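PDB 5ISU: Lmo0135 protein from Listeria monocytogenes EGD-e, which probably binds peptides outside the cell and delivers them to an ABC transporter for uptake. Local coordinates for residues 251-256 with 470-475; 231-236 with 489-494; 422-427 with 457-462. All coordinates share one frame; numbering follows the deposited sequence.

Interaction 1: residues 251-256 with 470-475; sequences ITYPEN and AVLALD
Four backbone hydrogen bonds tie Ile251 to Leu472 and Tyr253 to Ala470, the two hydrogen-bonded pairs of an antiparallel ladder whose short strand axes run 152° apart. Between Ile251 and Leu472 both bonds are nearly straight: Ile251 N to Leu472 O is 2.8 Å and Leu472 N to Ile251 O 2.9 Å. The Tyr253 pair is less even, since Tyr253 N reaches Ala470 O at 3.3 Å while Ala470 N meets Tyr253 O at 3.0 Å. Thr252 and Val471 form the non-hydrogen-bonded pair between them, side by side and pointing the same way, with OG1 of Thr252 against both methyls of Val471.

Apolar contacts gather on the face that carries Ile251, Tyr253, Ala470 and Leu472. CG of Tyr253 sits between its backbone N and carbonyl carbon (chi1 56°), and the ring reaches across to the partner strand. There Ala470 O lies over one ring face, while CG of Leu472 comes up at the edge, 3.5 Å from the Tyr253 OH. CB of Ile251 faces CB of Leu472 at 4.4 Å.

OE2 of Glu255 lies 3.3 Å from CB of Ala470. Two polar side chains find partners beyond the pair: Glu255 OE1 forms a salt bridge with Arg39, and Thr252 OG1 is hydrogen-bonded to Glu297.

Strand 462-475 is paired on its other edge with strand 231-233. Strand 491-492 packs against Ile251 and Leu472, and helix 481-484 touches Ile251 and Leu474 through Gln481.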
ATOM      1  N   ILE A 251      17.620   7.188  -4.328  1.00 45.70           N
ATOM      2  CA  ILE A 251      16.479   7.967  -3.863  1.00 47.97           C
ATOM      3  C   ILE A 251      15.765   7.192  -2.759  1.00 47.11           C
ATOM      4  O   ILE A 251      15.399   6.037  -2.951  1.00 47.20           O
ATOM      5  CB  ILE A 251      15.471   8.218  -4.996  1.00 48.62           C
ATOM      6  CG1 ILE A 251      16.185   8.639  -6.284  1.00 50.85           C
ATOM      7  CG2 ILE A 251      14.475   9.283  -4.569  1.00 50.12           C
ATOM      8  CD1 ILE A 251      15.283   8.673  -7.496  1.00 50.34           C
ATOM      9  N   THR A 252      15.562   7.859  -1.632  1.00 47.95           N
ATOM     10  CA  THR A 252      14.908   7.302  -0.462  1.00 48.66           C
ATOM     11  C   THR A 252      13.669   8.155  -0.150  1.00 48.63           C
ATOM     12  O   THR A 252      13.768   9.364  -0.022  1.00 49.32           O
ATOM     13  CB  THR A 252      15.867   7.305   0.727  1.00 48.99           C
ATOM     14  OG1 THR A 252      17.007   6.494   0.409  1.00 48.86           O
ATOM     15  CG2 THR A 252      15.185   6.757   1.986  1.00 50.87           C
ATOM     16  N   TYR A 253      12.519   7.501  -0.015  1.00 45.91           N
ATOM     17  CA  TYR A 253      11.245   8.178   0.193  1.00 47.15           C
ATOM     18  C   TYR A 253      10.289   7.282   1.010  1.00 46.50           C
ATOM     19  O   TYR A 253      10.459   6.064   1.032  1.00 44.52           O
ATOM     20  CB  TYR A 253      10.639   8.499  -1.176  1.00 47.04           C
ATOM     21  CG  TYR A 253      10.494   7.262  -2.048  1.00 45.85           C
ATOM     22  CD1 TYR A 253      11.586   6.737  -2.714  1.00 44.25           C
ATOM     23  CD2 TYR A 253       9.272   6.610  -2.173  1.00 46.92           C
ATOM     24  CE1 TYR A 253      11.479   5.601  -3.480  1.00 46.16           C
ATOM     25  CE2 TYR A 253       9.144   5.470  -2.952  1.00 46.91           C
ATOM     26  CZ  TYR A 253      10.245   4.970  -3.608  1.00 47.12           C
ATOM     27  OH  TYR A 253      10.131   3.832  -4.363  1.00 49.86           O
ATOM     28  N   PRO A 254       9.295   7.878   1.692  1.00 46.23           N
ATOM     29  CA  PRO A 254       8.404   7.032   2.486  1.00 46.66           C
ATOM     30  C   PRO A 254       7.569   6.083   1.647  1.00 42.70           C
ATOM     31  O   PRO A 254       7.108   6.457   0.589  1.00 40.79           O
ATOM     32  CB  PRO A 254       7.511   8.049   3.229  1.00 49.27           C
ATOM     33  CG  PRO A 254       8.278   9.338   3.205  1.00 49.40           C
ATOM     34  CD  PRO A 254       8.984   9.312   1.876  1.00 48.42           C
ATOM     35  N   GLU A 255       7.432   4.839   2.090  1.00 42.71           N
ATOM     36  CA  GLU A 255       6.603   3.868   1.365  1.00 48.09           C
ATOM     37  C   GLU A 255       5.230   3.747   2.015  1.00 44.23           C
ATOM     38  O   GLU A 255       4.404   2.952   1.567  1.00 44.39           O
ATOM     39  CB  GLU A 255       7.279   2.494   1.252  1.00 54.38           C
ATOM     40  CG  GLU A 255       6.570   1.566   0.249  1.00 64.28           C
ATOM     41  CD  GLU A 255       7.487   0.541  -0.412  1.00 73.86           C
ATOM     42  OE1 GLU A 255       7.312   0.295  -1.633  1.00 77.59           O
ATOM     43  OE2 GLU A 255       8.414   0.024   0.257  1.00 82.22           O
ATOM     44  N   ASN A 256       4.982   4.566   3.039  1.00 40.72           N
ATOM     45  CA  ASN A 256       3.728   4.530   3.799  1.00 41.38           C
ATOM     46  C   ASN A 256       3.464   3.138   4.357  1.00 41.72           C
ATOM     47  O   ASN A 256       2.323   2.712   4.478  1.00 44.75           O
ATOM     48  CB  ASN A 256       2.546   5.027   2.965  1.00 41.82           C
ATOM     49  CG  ASN A 256       2.665   6.489   2.588  1.00 42.27           C
ATOM     50  OD1 ASN A 256       3.352   7.265   3.233  1.00 44.51           O
ATOM     51  ND2 ASN A 256       1.968   6.869   1.556  1.00 48.66           N
ATOM     52  N   ALA A 470      11.214   3.212   1.168  1.00 41.05           N
ATOM     53  CA  ALA A 470      11.634   2.360   0.066  1.00 39.94           C
ATOM     54  C   ALA A 470      12.843   3.080  -0.536  1.00 40.42           C
ATOM     55  O   ALA A 470      13.065   4.270  -0.266  1.00 37.59           O
ATOM     56  CB  ALA A 470      10.529   2.214  -0.951  1.00 40.73           C
ATOM     57  N   VAL A 471      13.617   2.358  -1.345  1.00 42.02           N
ATOM     58  CA  VAL A 471      14.831   2.909  -1.975  1.00 41.79           C
ATOM     59  C   VAL A 471      14.898   2.534  -3.448  1.00 40.80           C
ATOM     60  O   VAL A 471      14.648   1.376  -3.806  1.00 40.82           O
ATOM     61  CB  VAL A 471      16.110   2.370  -1.295  1.00 44.15           C
ATOM     62  CG1 VAL A 471      17.348   3.040  -1.863  1.00 46.64           C
ATOM     63  CG2 VAL A 471      16.057   2.598   0.208  1.00 45.19           C
ATOM     64  N   LEU A 472      15.221   3.518  -4.284  1.00 38.50           N
ATOM     65  CA  LEU A 472      15.409   3.320  -5.712  1.00 40.08           C
ATOM     66  C   LEU A 472      16.815   3.718  -6.116  1.00 41.10           C
ATOM     67  O   LEU A 472      17.418   4.627  -5.533  1.00 42.92           O
ATOM     68  CB  LEU A 472      14.513   4.240  -6.528  1.00 40.11           C
ATOM     69  CG  LEU A 472      13.016   4.089  -6.401  1.00 42.50           C
ATOM     70  CD1 LEU A 472      12.367   5.252  -7.130  1.00 42.40           C
ATOM     71  CD2 LEU A 472      12.557   2.736  -6.930  1.00 42.88           C
ATOM     72  N   ALA A 473      17.285   3.086  -7.181  1.00 40.01           N
ATOM     73  CA  ALA A 473      18.542   3.429  -7.793  1.00 41.07           C
ATOM     74  C   ALA A 473      18.179   3.784  -9.234  1.00 40.86           C
ATOM     75  O   ALA A 473      17.525   2.993  -9.922  1.00 38.78           O
ATOM     76  CB  ALA A 473      19.511   2.266  -7.740  1.00 42.77           C
ATOM     77  N   LEU A 474      18.576   4.981  -9.661  1.00 41.52           N
ATOM     78  CA  LEU A 474      18.305   5.487 -11.008  1.00 42.44           C
ATOM     79  C   LEU A 474      19.612   5.886 -11.691  1.00 42.31           C
ATOM     80  O   LEU A 474      20.315   6.748 -11.190  1.00 42.09           O
ATOM     81  CB  LEU A 474      17.398   6.727 -10.943  1.00 40.89           C
ATOM     82  CG  LEU A 474      17.139   7.433 -12.284  1.00 42.44           C
ATOM     83  CD1 LEU A 474      16.449   6.456 -13.216  1.00 43.66           C
ATOM     84  CD2 LEU A 474      16.310   8.717 -12.172  1.00 42.04           C
ATOM     85  N   ASP A 475      19.890   5.289 -12.850  1.00 42.98           N
ATOM     86  CA  ASP A 475      21.086   5.585 -13.659  1.00 46.84           C
ATOM     87  C   ASP A 475      21.257   7.128 -13.740  1.00 48.19           C
ATOM     88  O   ASP A 475      20.319   7.865 -14.130  1.00 45.38           O
ATOM     89  CB  ASP A 475      20.935   4.889 -15.024  1.00 47.63           C
ATOM     90  CG  ASP A 475      22.061   5.192 -16.009  1.00 53.00           C
ATOM     91  OD1 ASP A 475      22.837   6.167 -15.839  1.00 54.41           O
ATOM     92  OD2 ASP A 475      22.127   4.463 -17.027  1.00 56.96           O
TER

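Interaction 2: residues 231-236 with 489-494; sequences LKSIQP and VTMFRD
Leu231 meets both Met491 and Phe492, and these apolar contacts make up most of the interface. Its CD2 touches the Phe492 ring at the edge, in the ring plane, 3.6 Å from CE2, with CD1 at 4.0 Å from the same atom; the two side chains cross at a slant. CG of Leu231 is anti to the backbone N (chi1 166°), and it lies 4.2 Å from SD of Met491 as the two chains slide past each other in opposite directions.

The Met491 chain is extended beyond CG, with CE anti to CB about the CG-SD bond (chi3 -171°). This terminal methyl lies 3.5 Å from OG of Ser233 and 4.2 Å from CA of Lys232, a van der Waals contact with a hydroxyl and a strand backbone.

The polar side chains bond within their own segment or to residues beyond the pair. Lys232 NZ donates to Ser233 O at 2.9 Å and also bonds Asn221, while Thr490 OG1 donates to Phe492 O from well above the carbonyl plane and also bonds Gln487.

Leu472 and Leu474 of strand 462-475 extend the apolar surroundings, touching Met491 and Leu231 respectively. Direct contact between strand 231-233 and the short, weakly bonded strand 491-492 probably rests on dispersion and the burial of Leu231, Met491 and Phe492.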
ATOM      1  N   LEU A 231      16.883   1.440 -13.820  1.00 36.10           N
ATOM      2  CA  LEU A 231      16.102   1.828 -12.650  1.00 38.57           C
ATOM      3  C   LEU A 231      15.506   0.617 -11.948  1.00 36.21           C
ATOM      4  O   LEU A 231      15.010  -0.288 -12.591  1.00 37.79           O
ATOM      5  CB  LEU A 231      14.930   2.755 -13.086  1.00 40.38           C
ATOM      6  CG  LEU A 231      13.797   3.006 -12.051  1.00 41.85           C
ATOM      7  CD1 LEU A 231      14.326   3.674 -10.792  1.00 41.65           C
ATOM      8  CD2 LEU A 231      12.658   3.830 -12.649  1.00 41.84           C
ATOM      9  N   LYS A 232      15.584   0.603 -10.629  1.00 37.41           N
ATOM     10  CA  LYS A 232      15.012  -0.485  -9.843  1.00 40.47           C
ATOM     11  C   LYS A 232      15.004  -0.135  -8.370  1.00 39.07           C
ATOM     12  O   LYS A 232      15.691   0.790  -7.922  1.00 41.25           O
ATOM     13  CB  LYS A 232      15.846  -1.773  -9.996  1.00 43.07           C
ATOM     14  CG  LYS A 232      17.255  -1.645  -9.410  1.00 46.54           C
ATOM     15  CD  LYS A 232      18.184  -2.786  -9.784  1.00 49.58           C
ATOM     16  CE  LYS A 232      17.737  -4.115  -9.217  1.00 50.30           C
ATOM     17  NZ  LYS A 232      17.731  -4.154  -7.729  1.00 49.80           N
ATOM     18  N   SER A 233      14.255  -0.931  -7.628  1.00 40.11           N
ATOM     19  CA  SER A 233      14.209  -0.868  -6.183  1.00 40.30           C
ATOM     20  C   SER A 233      15.428  -1.611  -5.619  1.00 39.67           C
ATOM     21  O   SER A 233      15.860  -2.621  -6.170  1.00 37.06           O
ATOM     22  CB  SER A 233      12.941  -1.535  -5.685  1.00 41.80           C
ATOM     23  OG  SER A 233      11.811  -0.858  -6.222  1.00 44.61           O
ATOM     24  N   ILE A 234      15.950  -1.102  -4.506  1.00 40.06           N
ATOM     25  CA  ILE A 234      17.116  -1.640  -3.833  1.00 43.28           C
ATOM     26  C   ILE A 234      16.751  -1.980  -2.388  1.00 45.94           C
ATOM     27  O   ILE A 234      15.979  -1.269  -1.762  1.00 45.08           O
ATOM     28  CB  ILE A 234      18.254  -0.577  -3.794  1.00 46.23           C
ATOM     29  CG1 ILE A 234      18.552  -0.029  -5.189  1.00 48.65           C
ATOM     30  CG2 ILE A 234      19.527  -1.133  -3.167  1.00 51.56           C
ATOM     31  CD1 ILE A 234      18.911  -1.081  -6.219  1.00 47.19           C
ATOM     32  N   GLN A 235      17.295  -3.077  -1.866  1.00 48.65           N
ATOM     33  CA  GLN A 235      17.084  -3.431  -0.472  1.00 51.50           C
ATOM     34  C   GLN A 235      18.097  -2.619   0.339  1.00 54.15           C
ATOM     35  O   GLN A 235      19.202  -2.329  -0.154  1.00 53.64           O
ATOM     36  CB  GLN A 235      17.264  -4.929  -0.260  1.00 55.49           C
ATOM     37  CG  GLN A 235      16.333  -5.750  -1.130  1.00 58.17           C
ATOM     38  CD  GLN A 235      14.888  -5.332  -0.946  1.00 62.85           C
ATOM     39  OE1 GLN A 235      14.280  -4.746  -1.847  1.00 65.60           O
ATOM     40  NE2 GLN A 235      14.365  -5.533   0.255  1.00 67.17           N
ATOM     41  N   PRO A 236      17.721  -2.199   1.560  1.00 53.10           N
ATOM     42  CA  PRO A 236      18.622  -1.401   2.398  1.00 52.92           C
ATOM     43  C   PRO A 236      20.064  -1.934   2.507  1.00 52.86           C
ATOM     44  O   PRO A 236      21.018  -1.153   2.402  1.00 51.31           O
ATOM     45  CB  PRO A 236      17.934  -1.444   3.757  1.00 55.04           C
ATOM     46  CG  PRO A 236      16.485  -1.524   3.431  1.00 55.25           C
ATOM     47  CD  PRO A 236      16.372  -2.294   2.148  1.00 54.51           C
ATOM     48  N   VAL A 489       4.893   1.886  -3.722  1.00 39.17           N
ATOM     49  CA  VAL A 489       4.590   0.777  -4.634  1.00 41.14           C
ATOM     50  C   VAL A 489       5.136   0.828  -6.076  1.00 41.46           C
ATOM     51  O   VAL A 489       5.900  -0.043  -6.473  1.00 42.87           O
ATOM     52  CB  VAL A 489       3.049   0.500  -4.740  1.00 43.47           C
ATOM     53  CG1 VAL A 489       2.774  -0.769  -5.542  1.00 42.70           C
ATOM     54  CG2 VAL A 489       2.404   0.374  -3.360  1.00 44.01           C
ATOM     55  N   THR A 490       4.710   1.818  -6.850  1.00 39.31           N
ATOM     56  CA  THR A 490       5.016   1.897  -8.281  1.00 38.07           C
ATOM     57  C   THR A 490       6.297   2.580  -8.684  1.00 39.80           C
ATOM     58  O   THR A 490       6.516   2.781  -9.872  1.00 42.47           O
ATOM     59  CB  THR A 490       3.901   2.665  -8.990  1.00 36.92           C
ATOM     60  OG1 THR A 490       3.987   4.059  -8.650  1.00 36.45           O
ATOM     61  CG2 THR A 490       2.522   2.101  -8.581  1.00 37.91           C
ATOM     62  N   MET A 491       7.125   2.932  -7.707  1.00 40.87           N
ATOM     63  CA  MET A 491       8.400   3.652  -7.906  1.00 41.92           C
ATOM     64  C   MET A 491       8.132   5.097  -8.221  1.00 37.76           C
ATOM     65  O   MET A 491       8.472   5.953  -7.429  1.00 38.62           O
ATOM     66  CB  MET A 491       9.327   3.035  -8.958  1.00 43.01           C
ATOM     67  CG  MET A 491       9.699   1.596  -8.690  1.00 47.45           C
ATOM     68  SD  MET A 491      10.776   1.005 -10.002  1.00 51.83           S
ATOM     69  CE  MET A 491      10.853  -0.731  -9.612  1.00 50.97           C
ATOM     70  N   PHE A 492       7.535   5.377  -9.371  1.00 36.57           N
ATOM     71  CA  PHE A 492       7.227   6.749  -9.736  1.00 36.36           C
ATOM     72  C   PHE A 492       5.758   6.909 -10.073  1.00 36.00           C
ATOM     73  O   PHE A 492       5.070   5.933 -10.434  1.00 35.43           O
ATOM     74  CB  PHE A 492       8.052   7.213 -10.925  1.00 37.34           C
ATOM     75  CG  PHE A 492       9.502   7.453 -10.618  1.00 37.69           C
ATOM     76  CD1 PHE A 492       9.895   8.601  -9.952  1.00 39.23           C
ATOM     77  CD2 PHE A 492      10.473   6.581 -11.058  1.00 37.74           C
ATOM     78  CE1 PHE A 492      11.227   8.858  -9.687  1.00 38.05           C
ATOM     79  CE2 PHE A 492      11.809   6.834 -10.809  1.00 38.68           C
ATOM     80  CZ  PHE A 492      12.185   7.970 -10.110  1.00 38.58           C
ATOM     81  N   ARG A 493       5.310   8.158  -9.976  1.00 34.40           N
ATOM     82  CA  ARG A 493       3.936   8.540 -10.247  1.00 34.27           C
ATOM     83  C   ARG A 493       3.743   8.634 -11.730  1.00 34.00           C
ATOM     84  O   ARG A 493       2.745   8.115 -12.268  1.00 34.05           O
ATOM     85  CB  ARG A 493       3.647   9.903  -9.611  1.00 36.26           C
ATOM     86  CG  ARG A 493       2.214  10.438  -9.738  1.00 37.32           C
ATOM     87  CD  ARG A 493       2.108  11.867  -9.191  1.00 37.60           C
ATOM     88  NE  ARG A 493       3.098  12.732  -9.840  1.00 39.11           N
ATOM     89  CZ  ARG A 493       2.966  13.300 -11.035  1.00 38.24           C
ATOM     90  NH1 ARG A 493       1.862  13.164 -11.737  1.00 38.36           N
ATOM     91  NH2 ARG A 493       3.962  14.008 -11.535  1.00 40.04           N
ATOM     92  N   ASP A 494       4.716   9.261 -12.399  1.00 32.42           N
ATOM     93  CA  ASP A 494       4.620   9.502 -13.815  1.00 34.59           C
ATOM     94  C   ASP A 494       6.003   9.481 -14.493  1.00 36.95           C
ATOM     95  O   ASP A 494       6.784  10.431 -14.402  1.00 36.03           O
ATOM     96  CB  ASP A 494       3.928  10.854 -14.035  1.00 34.98           C
ATOM     97  CG  ASP A 494       3.545  11.106 -15.497  1.00 36.52           C
ATOM     98  OD1 ASP A 494       3.983  10.357 -16.398  1.00 36.87           O
ATOM     99  OD2 ASP A 494       2.786  12.069 -15.750  1.00 38.30           O
TER

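Interaction 3: residues 422-427 with 457-462; sequences SNYHNK and ADDAVI
Tyr424 reaches Val461 and Asp459, its CG anti to the backbone N (chi1 174°). Its CB starts the contact 3.8 Å from CG1 of Val461, and CG lies equally near both Val461 methyls. Beyond it the ring is covered on one face by Val461 CG2, which stands over the centre, 3.5 Å from the centroid and 4° off the normal: a well-aligned CH-pi contact. CE1 and CZ approach OD2 of Asp459 near the ring plane, and at the tip OH donates to that oxygen at 2.6 Å. OD2 is met on its anti side, with ring and carboxylate planes 73° apart.

The same hydroxyl accepts a 2.9 Å bond from ND2 of Asn426, in that residue's amide plane. This second bond could polarise the phenol and strengthen its donation to Asp459. Ser422 OG adds a bond to Val461 O at 3.0 Å, arriving from above the carbonyl plane.

Two helix ends meet here. Asn426 is the N-cap of helix 427-438, its OD1 accepting from Leu429 N, and helix 442-458 closes in a Schellman motif with Ala460, at positive phi, as the C-prime residue. Tyr424 thus joins an N-cap to a C-terminal Schellman turn.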
ATOM      1  N   SER A 422      -4.396  -9.795  15.577  1.00 53.32           N
ATOM      2  CA  SER A 422      -4.339  -9.819  17.024  1.00 52.34           C
ATOM      3  C   SER A 422      -5.578 -10.505  17.647  1.00 52.72           C
ATOM      4  O   SER A 422      -5.549 -10.862  18.818  1.00 52.13           O
ATOM      5  CB  SER A 422      -4.200  -8.391  17.555  1.00 52.17           C
ATOM      6  OG  SER A 422      -3.059  -7.728  17.011  1.00 52.97           O
ATOM      7  N   ASN A 423      -6.644 -10.685  16.860  1.00 54.18           N
ATOM      8  CA  ASN A 423      -7.909 -11.301  17.321  1.00 56.58           C
ATOM      9  C   ASN A 423      -8.519 -10.519  18.507  1.00 57.04           C
ATOM     10  O   ASN A 423      -9.128 -11.102  19.417  1.00 59.14           O
ATOM     11  CB  ASN A 423      -7.717 -12.789  17.661  1.00 58.27           C
ATOM     12  CG  ASN A 423      -7.246 -13.602  16.473  1.00 58.43           C
ATOM     13  OD1 ASN A 423      -7.941 -13.709  15.476  1.00 58.14           O
ATOM     14  ND2 ASN A 423      -6.064 -14.212  16.592  1.00 60.16           N
ATOM     15  N   TYR A 424      -8.366  -9.196  18.442  1.00 54.01           N
ATOM     16  CA  TYR A 424      -8.858  -8.248  19.449  1.00 54.53           C
ATOM     17  C   TYR A 424     -10.347  -7.959  19.248  1.00 55.89           C
ATOM     18  O   TYR A 424     -10.757  -7.471  18.197  1.00 55.36           O
ATOM     19  CB  TYR A 424      -8.030  -6.969  19.327  1.00 53.94           C
ATOM     20  CG  TYR A 424      -8.430  -5.778  20.171  1.00 53.01           C
ATOM     21  CD1 TYR A 424      -8.231  -5.770  21.550  1.00 53.33           C
ATOM     22  CD2 TYR A 424      -8.913  -4.618  19.574  1.00 50.50           C
ATOM     23  CE1 TYR A 424      -8.550  -4.656  22.309  1.00 53.22           C
ATOM     24  CE2 TYR A 424      -9.237  -3.507  20.330  1.00 49.59           C
ATOM     25  CZ  TYR A 424      -9.050  -3.528  21.690  1.00 49.93           C
ATOM     26  OH  TYR A 424      -9.374  -2.419  22.436  1.00 48.77           O
ATOM     27  N   HIS A 425     -11.151  -8.259  20.266  1.00 58.62           N
ATOM     28  CA  HIS A 425     -12.602  -8.074  20.188  1.00 61.01           C
ATOM     29  C   HIS A 425     -13.084  -7.006  21.163  1.00 60.34           C
ATOM     30  O   HIS A 425     -13.111  -7.219  22.381  1.00 61.87           O
ATOM     31  CB  HIS A 425     -13.314  -9.406  20.436  1.00 64.49           C
ATOM     32  CG  HIS A 425     -12.762 -10.534  19.624  1.00 67.87           C
ATOM     33  ND1 HIS A 425     -12.739 -10.516  18.243  1.00 69.62           N
ATOM     34  CD2 HIS A 425     -12.212 -11.714  19.992  1.00 70.43           C
ATOM     35  CE1 HIS A 425     -12.189 -11.631  17.797  1.00 69.99           C
ATOM     36  NE2 HIS A 425     -11.868 -12.379  18.839  1.00 72.36           N
ATOM     37  N   ASN A 426     -13.477  -5.861  20.607  1.00 57.36           N
ATOM     38  CA  ASN A 426     -13.955  -4.728  21.387  1.00 57.01           C
ATOM     39  C   ASN A 426     -15.127  -4.030  20.672  1.00 58.00           C
ATOM     40  O   ASN A 426     -14.909  -3.192  19.784  1.00 52.61           O
ATOM     41  CB  ASN A 426     -12.783  -3.761  21.600  1.00 55.24           C
ATOM     42  CG  ASN A 426     -13.172  -2.514  22.377  1.00 55.86           C
ATOM     43  OD1 ASN A 426     -14.364  -2.224  22.596  1.00 54.39           O
ATOM     44  ND2 ASN A 426     -12.166  -1.754  22.789  1.00 53.42           N
ATOM     45  N   LYS A 427     -16.358  -4.379  21.080  1.00 60.92           N
ATOM     46  CA  LYS A 427     -17.591  -3.799  20.510  1.00 64.43           C
ATOM     47  C   LYS A 427     -17.658  -2.270  20.538  1.00 62.28           C
ATOM     48  O   LYS A 427     -18.107  -1.658  19.579  1.00 62.59           O
ATOM     49  CB  LYS A 427     -18.856  -4.351  21.192  1.00 68.88           C
ATOM     50  CG  LYS A 427     -19.390  -5.664  20.651  1.00 74.79           C
ATOM     51  CD  LYS A 427     -20.763  -5.941  21.280  1.00 83.25           C
ATOM     52  CE  LYS A 427     -21.520  -7.105  20.645  1.00 87.15           C
ATOM     53  NZ  LYS A 427     -20.828  -8.410  20.821  1.00 89.13           N
ATOM     54  N   ALA A 457      -3.588   2.101  21.051  1.00 40.93           N
ATOM     55  CA  ALA A 457      -2.308   2.283  21.732  1.00 41.53           C
ATOM     56  C   ALA A 457      -2.458   1.952  23.216  1.00 43.10           C
ATOM     57  O   ALA A 457      -1.668   1.200  23.759  1.00 40.93           O
ATOM     58  CB  ALA A 457      -1.782   3.704  21.547  1.00 42.33           C
ATOM     59  N   ASP A 458      -3.487   2.495  23.860  1.00 45.91           N
ATOM     60  CA  ASP A 458      -3.740   2.197  25.278  1.00 48.21           C
ATOM     61  C   ASP A 458      -3.914   0.705  25.554  1.00 47.64           C
ATOM     62  O   ASP A 458      -3.399   0.221  26.546  1.00 47.21           O
ATOM     63  CB  ASP A 458      -4.956   2.948  25.796  1.00 50.62           C
ATOM     64  CG  ASP A 458      -4.749   4.452  25.824  1.00 54.44           C
ATOM     65  OD1 ASP A 458      -3.591   4.907  25.816  1.00 58.99           O
ATOM     66  OD2 ASP A 458      -5.756   5.187  25.869  1.00 62.78           O
ATOM     67  N   ASP A 459      -4.584  -0.033  24.669  1.00 47.23           N
ATOM     68  CA  ASP A 459      -4.779  -1.492  24.881  1.00 49.06           C
ATOM     69  C   ASP A 459      -3.643  -2.363  24.350  1.00 48.49           C
ATOM     70  O   ASP A 459      -3.728  -3.611  24.395  1.00 46.42           O
ATOM     71  CB  ASP A 459      -6.124  -1.970  24.304  1.00 52.53           C
ATOM     72  CG  ASP A 459      -7.310  -1.571  25.168  1.00 55.05           C
ATOM     73  OD1 ASP A 459      -7.088  -0.950  26.223  1.00 58.01           O
ATOM     74  OD2 ASP A 459      -8.463  -1.898  24.798  1.00 59.48           O
ATOM     75  N   ALA A 460      -2.577  -1.712  23.881  1.00 45.42           N
ATOM     76  CA  ALA A 460      -1.435  -2.397  23.309  1.00 44.84           C
ATOM     77  C   ALA A 460      -1.866  -3.576  22.452  1.00 44.33           C
ATOM     78  O   ALA A 460      -1.411  -4.704  22.654  1.00 47.42           O
ATOM     79  CB  ALA A 460      -0.472  -2.833  24.401  1.00 46.70           C
ATOM     80  N   VAL A 461      -2.746  -3.297  21.495  1.00 42.72           N
ATOM     81  CA  VAL A 461      -3.271  -4.316  20.573  1.00 43.41           C
ATOM     82  C   VAL A 461      -2.161  -4.850  19.675  1.00 42.70           C
ATOM     83  O   VAL A 461      -2.113  -6.048  19.360  1.00 43.37           O
ATOM     84  CB  VAL A 461      -4.411  -3.745  19.712  1.00 43.74           C
ATOM     85  CG1 VAL A 461      -4.945  -4.802  18.756  1.00 43.88           C
ATOM     86  CG2 VAL A 461      -5.523  -3.227  20.614  1.00 46.54           C
ATOM     87  N   ILE A 462      -1.299  -3.941  19.232  1.00 41.70           N
ATOM     88  CA  ILE A 462      -0.127  -4.291  18.439  1.00 40.20           C
ATOM     89  C   ILE A 462       1.031  -3.476  18.996  1.00 40.06           C
ATOM     90  O   ILE A 462       0.851  -2.729  19.946  1.00 42.30           O
ATOM     91  CB  ILE A 462      -0.300  -3.927  16.954  1.00 39.72           C
ATOM     92  CG1 ILE A 462      -0.467  -2.404  16.780  1.00 39.15           C
ATOM     93  CG2 ILE A 462      -1.481  -4.686  16.364  1.00 41.10           C
ATOM     94  CD1 ILE A 462      -0.284  -1.930  15.355  1.00 39.11           C
TER

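How the interactions relate
Interactions 1 and 2 adjoin, their centres about 6 Å apart, and both reach the same sheet. Strand 462-475 is shared: it is the partner strand of interaction 1, and probable hydrogen bonds join it to strand 231-233 of interaction 2, Val471 O to Ile234 N and Ala473 N to Lys232 O both measuring 2.9 Å. Side chains also join them, with CD2 of Leu472 3.5 Å from CG of Met491. Interaction 3 lies far off, its centre about 33 Å from that of interaction 1 and 34 Å from that of interaction 2, nearest atoms about 12 and 19 Å, yet strand 462-475 begins in its segment 457-462. Along the chain the loops nest, 3 inside 1 inside 2.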